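Local coordinates for protein CalS13 (Micromonospora echinospora, PDB 4ZAS) that binds dTDP-4-keto-6-deoxyglucose and probably acts as a pyridoxal phosphate-dependent sugar aminotransferase, at residues G346-A358 / L369-P383. Sequence-based numbering, arbitrary orientation.
Sequences GIATSVVSRRNDA and LPGLDRVADRVVHIP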
# COMPACT_ATOMS: atom_id res chain seq x y z
N GLY A 346 34.19 11.06 6.42
CA GLY A 346 33.31 10.94 5.28
C GLY A 346 32.67 9.59 5.14
O GLY A 346 32.30 9.16 4.04
N ILE A 347 32.51 8.92 6.27
CA ILE A 347 31.93 7.60 6.28
C ILE A 347 30.58 7.65 6.98
O ILE A 347 30.48 8.04 8.14
CB ILE A 347 32.86 6.60 6.95
CG1 ILE A 347 34.19 6.58 6.21
CG2 ILE A 347 32.22 5.21 6.97
CD1 ILE A 347 35.31 6.01 7.05
N ALA A 348 29.53 7.34 6.23
CA ALA A 348 28.20 7.31 6.81
C ALA A 348 28.05 6.08 7.68
O ALA A 348 28.54 5.01 7.35
CB ALA A 348 27.16 7.32 5.73
N THR A 349 27.30 6.23 8.76
CA THR A 349 27.19 5.23 9.80
C THR A 349 25.81 5.37 10.45
O THR A 349 25.35 6.50 10.61
CB THR A 349 28.34 5.43 10.81
OG1 THR A 349 29.45 4.62 10.43
CG2 THR A 349 27.92 5.07 12.19
N SER A 350 25.14 4.27 10.81
CA SER A 350 23.80 4.42 11.43
C SER A 350 23.36 3.28 12.34
O SER A 350 23.75 2.13 12.16
CB SER A 350 22.73 4.62 10.35
OG SER A 350 21.45 4.81 10.93
N VAL A 351 22.54 3.62 13.33
CA VAL A 351 21.88 2.63 14.19
C VAL A 351 20.72 1.98 13.43
O VAL A 351 20.25 0.92 13.82
CB VAL A 351 21.38 3.29 15.50
CG1 VAL A 351 20.72 2.27 16.43
CG2 VAL A 351 22.53 3.98 16.21
N VAL A 352 20.29 2.63 12.34
CA VAL A 352 19.24 2.16 11.42
C VAL A 352 17.80 2.29 11.96
O VAL A 352 16.97 2.98 11.34
CB VAL A 352 19.50 0.73 10.98
CG1 VAL A 352 18.34 0.22 10.12
CG2 VAL A 352 20.82 0.68 10.24
N SER A 353 17.49 1.65 13.08
CA SER A 353 16.19 1.85 13.70
C SER A 353 16.24 1.74 15.22
O SER A 353 17.12 1.08 15.78
CB SER A 353 15.16 0.87 13.12
OG SER A 353 15.54 -0.46 13.38
N ARG A 354 15.30 2.39 15.87
CA ARG A 354 15.19 2.30 17.33
C ARG A 354 14.59 0.94 17.72
O ARG A 354 13.76 0.39 16.97
CB ARG A 354 14.32 3.43 17.87
CG ARG A 354 14.29 3.53 19.39
CD ARG A 354 13.26 4.54 19.82
NE ARG A 354 13.36 4.91 21.22
CZ ARG A 354 12.33 5.37 21.93
NH1 ARG A 354 11.13 5.48 21.35
NH2 ARG A 354 12.49 5.69 23.21
N ARG A 355 15.03 0.39 18.86
CA ARG A 355 14.42 -0.83 19.38
C ARG A 355 12.91 -0.57 19.46
O ARG A 355 12.48 0.35 20.16
CB ARG A 355 15.02 -1.23 20.75
CG ARG A 355 15.07 -0.12 21.81
CD ARG A 355 15.79 -0.58 23.06
NE ARG A 355 15.16 -1.75 23.67
CZ ARG A 355 15.67 -2.43 24.70
NH1 ARG A 355 16.84 -2.08 25.22
NH2 ARG A 355 15.03 -3.49 25.20
N ASN A 356 12.12 -1.36 18.74
CA ASN A 356 10.70 -1.00 18.58
C ASN A 356 9.96 -1.03 19.91
O ASN A 356 8.96 -0.34 20.08
CB ASN A 356 9.97 -1.92 17.59
CG ASN A 356 10.51 -1.82 16.16
OD1 ASN A 356 10.04 -2.53 15.27
ND2 ASN A 356 11.49 -0.97 15.95
N ASP A 357 10.46 -1.82 20.85
CA ASP A 357 9.78 -1.99 22.12
C ASP A 357 9.79 -0.73 22.97
O ASP A 357 9.06 -0.65 23.96
CB ASP A 357 10.38 -3.17 22.91
CG ASP A 357 11.81 -2.93 23.32
OD1 ASP A 357 12.61 -2.46 22.46
OD2 ASP A 357 12.13 -3.19 24.50
N ALA A 358 10.60 0.26 22.61
CA ALA A 358 10.71 1.47 23.42
C ALA A 358 9.70 2.54 23.00
O ALA A 358 9.52 3.54 23.68
CB ALA A 358 12.13 2.04 23.37
N LEU A 369 14.17 -7.17 28.39
CA LEU A 369 14.90 -7.94 27.40
C LEU A 369 16.42 -7.72 27.57
O LEU A 369 17.01 -6.84 26.94
CB LEU A 369 14.44 -7.56 25.99
CG LEU A 369 12.93 -7.55 25.77
CD1 LEU A 369 12.56 -6.73 24.53
CD2 LEU A 369 12.37 -8.97 25.66
N PRO A 370 17.05 -8.51 28.44
CA PRO A 370 18.44 -8.24 28.84
C PRO A 370 19.43 -8.39 27.68
O PRO A 370 20.41 -7.63 27.59
CB PRO A 370 18.70 -9.28 29.94
CG PRO A 370 17.72 -10.37 29.67
CD PRO A 370 16.50 -9.71 29.10
N GLY A 371 19.18 -9.34 26.80
CA GLY A 371 20.04 -9.52 25.65
C GLY A 371 20.02 -8.28 24.77
O GLY A 371 21.08 -7.81 24.34
N LEU A 372 18.83 -7.75 24.51
CA LEU A 372 18.70 -6.55 23.68
C LEU A 372 19.33 -5.39 24.40
O LEU A 372 20.04 -4.59 23.78
CB LEU A 372 17.23 -6.25 23.33
CG LEU A 372 17.01 -5.00 22.46
CD1 LEU A 372 17.75 -5.04 21.13
CD2 LEU A 372 15.53 -4.82 22.20
N ASP A 373 19.11 -5.30 25.70
CA ASP A 373 19.72 -4.26 26.53
C ASP A 373 21.25 -4.28 26.37
O ASP A 373 21.89 -3.23 26.35
CB ASP A 373 19.33 -4.47 28.00
CG ASP A 373 17.85 -4.14 28.27
OD1 ASP A 373 17.22 -3.44 27.45
OD2 ASP A 373 17.31 -4.62 29.29
N ARG A 374 21.81 -5.47 26.23
CA ARG A 374 23.26 -5.64 26.17
C ARG A 374 23.87 -5.15 24.84
O ARG A 374 25.07 -4.86 24.79
CB ARG A 374 23.61 -7.12 26.41
CG ARG A 374 25.00 -7.33 26.94
CD ARG A 374 25.11 -6.47 28.19
NE ARG A 374 26.38 -6.55 28.90
CZ ARG A 374 26.83 -5.58 29.70
NH1 ARG A 374 26.10 -4.47 29.83
NH2 ARG A 374 27.99 -5.69 30.34
N VAL A 375 23.06 -5.03 23.77
CA VAL A 375 23.59 -4.55 22.48
C VAL A 375 23.00 -3.23 21.92
O VAL A 375 23.60 -2.61 21.04
CB VAL A 375 23.46 -5.63 21.38
CG1 VAL A 375 24.25 -6.83 21.75
CG2 VAL A 375 22.02 -5.97 21.15
N ALA A 376 21.84 -2.81 22.43
CA ALA A 376 21.09 -1.70 21.82
C ALA A 376 21.91 -0.42 21.67
O ALA A 376 21.82 0.24 20.64
CB ALA A 376 19.84 -1.41 22.62
N ASP A 377 22.73 -0.10 22.67
CA ASP A 377 23.54 1.13 22.65
C ASP A 377 24.93 0.91 22.05
O ASP A 377 25.75 1.83 22.01
CB ASP A 377 23.67 1.71 24.06
CG ASP A 377 22.33 1.93 24.74
OD1 ASP A 377 21.39 2.40 24.05
OD2 ASP A 377 22.21 1.67 25.96
N ARG A 378 25.21 -0.31 21.61
CA ARG A 378 26.52 -0.65 21.07
C ARG A 378 26.45 -0.95 19.56
O ARG A 378 27.45 -0.82 18.85
CB ARG A 378 27.12 -1.83 21.84
CG ARG A 378 27.49 -1.52 23.29
CD ARG A 378 27.73 -2.79 24.11
NE ARG A 378 28.77 -3.63 23.54
CZ ARG A 378 28.60 -4.92 23.23
NH1 ARG A 378 27.44 -5.52 23.46
NH2 ARG A 378 29.61 -5.61 22.71
N VAL A 379 25.28 -1.38 19.07
CA VAL A 379 25.14 -1.77 17.67
C VAL A 379 25.29 -0.59 16.73
O VAL A 379 24.85 0.53 17.02
CB VAL A 379 23.80 -2.46 17.41
CG1 VAL A 379 22.66 -1.49 17.65
CG2 VAL A 379 23.76 -2.98 16.01
N VAL A 380 25.98 -0.81 15.62
CA VAL A 380 26.19 0.27 14.67
C VAL A 380 26.42 -0.36 13.31
O VAL A 380 26.83 -1.51 13.23
CB VAL A 380 27.37 1.16 15.11
CG1 VAL A 380 28.72 0.44 14.89
CG2 VAL A 380 27.34 2.43 14.34
N HIS A 381 26.11 0.36 12.24
CA HIS A 381 26.26 -0.20 10.90
C HIS A 381 27.15 0.67 10.03
O HIS A 381 27.03 1.90 10.03
CB HIS A 381 24.89 -0.38 10.26
CG HIS A 381 23.97 -1.27 11.03
ND1 HIS A 381 23.20 -0.82 12.08
CD2 HIS A 381 23.74 -2.60 10.94
CE1 HIS A 381 22.52 -1.83 12.59
NE2 HIS A 381 22.82 -2.92 11.92
N ILE A 382 28.01 0.02 9.25
CA ILE A 382 28.98 0.73 8.43
C ILE A 382 28.79 0.27 6.99
O ILE A 382 28.35 -0.86 6.74
CB ILE A 382 30.41 0.50 8.94
CG1 ILE A 382 30.84 -0.94 8.68
CG2 ILE A 382 30.52 0.85 10.41
CD1 ILE A 382 32.26 -1.21 8.99
N PRO A 383 29.11 1.14 6.02
CA PRO A 383 28.93 0.85 4.59
C PRO A 383 29.69 -0.37 4.16
O PRO A 383 30.86 -0.48 4.52
CB PRO A 383 29.49 2.09 3.91
CG PRO A 383 29.40 3.16 4.93
CD PRO A 383 29.67 2.48 6.23
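Ser350 and His381 form a single antiparallel bridge, a hydrogen-bonded pair, along strand 379-382. This strand is at one side of the small antiparallel sheet 312-313, 328-332 and 379-382 of the aminotransferase. Ser350 N donates to His381 O at 3.1 Å. In return, Ser350 O accepts two bonds from His381, one from the backbone N and one from ND1, the latter 3.0 Å long. The carbonyl oxygen lies in the imidazole plane, so this bond fixes the turn of the ring. The ring's NE2 is hydrogen-bonded to Trp163. Val352 CG2 packs against His381 ND1, and the Val352 side chain also touches the bound dTDP-4-keto-6-deoxyglucose.

Farther along, Arg355 reaches the helix 370-375. Its CB rests near Leu372 CD2, and Arg355 CD lies 4.2 Å from Ala376 CB. The chain then bends at chi3 (-59°), which turns the guanidinium between two acids, and Arg355, Asp357 and Asp373 form a salt-bridge network. Arg355 NE meets Asp357 OD1 at 2.9 Å and NH2 meets Asp357 OD2, a side-on, two-nitrogen grip. Arg355 NH1 makes a salt bridge to Asp373 OD1 at 2.6 Å, nearly along the C-O axis of the carboxylate; NH2 adds only a weak bond to the same oxygen. The guanidinium and Asp373 carboxylate planes are 46° apart. A leucine in place of Arg355 would probably leave Asp357 and Asp373 without the guanidinium that joins them. Leu372 CD2 covers one guanidinium face, offset toward the rim, 3.3 Å from Arg355 NH2.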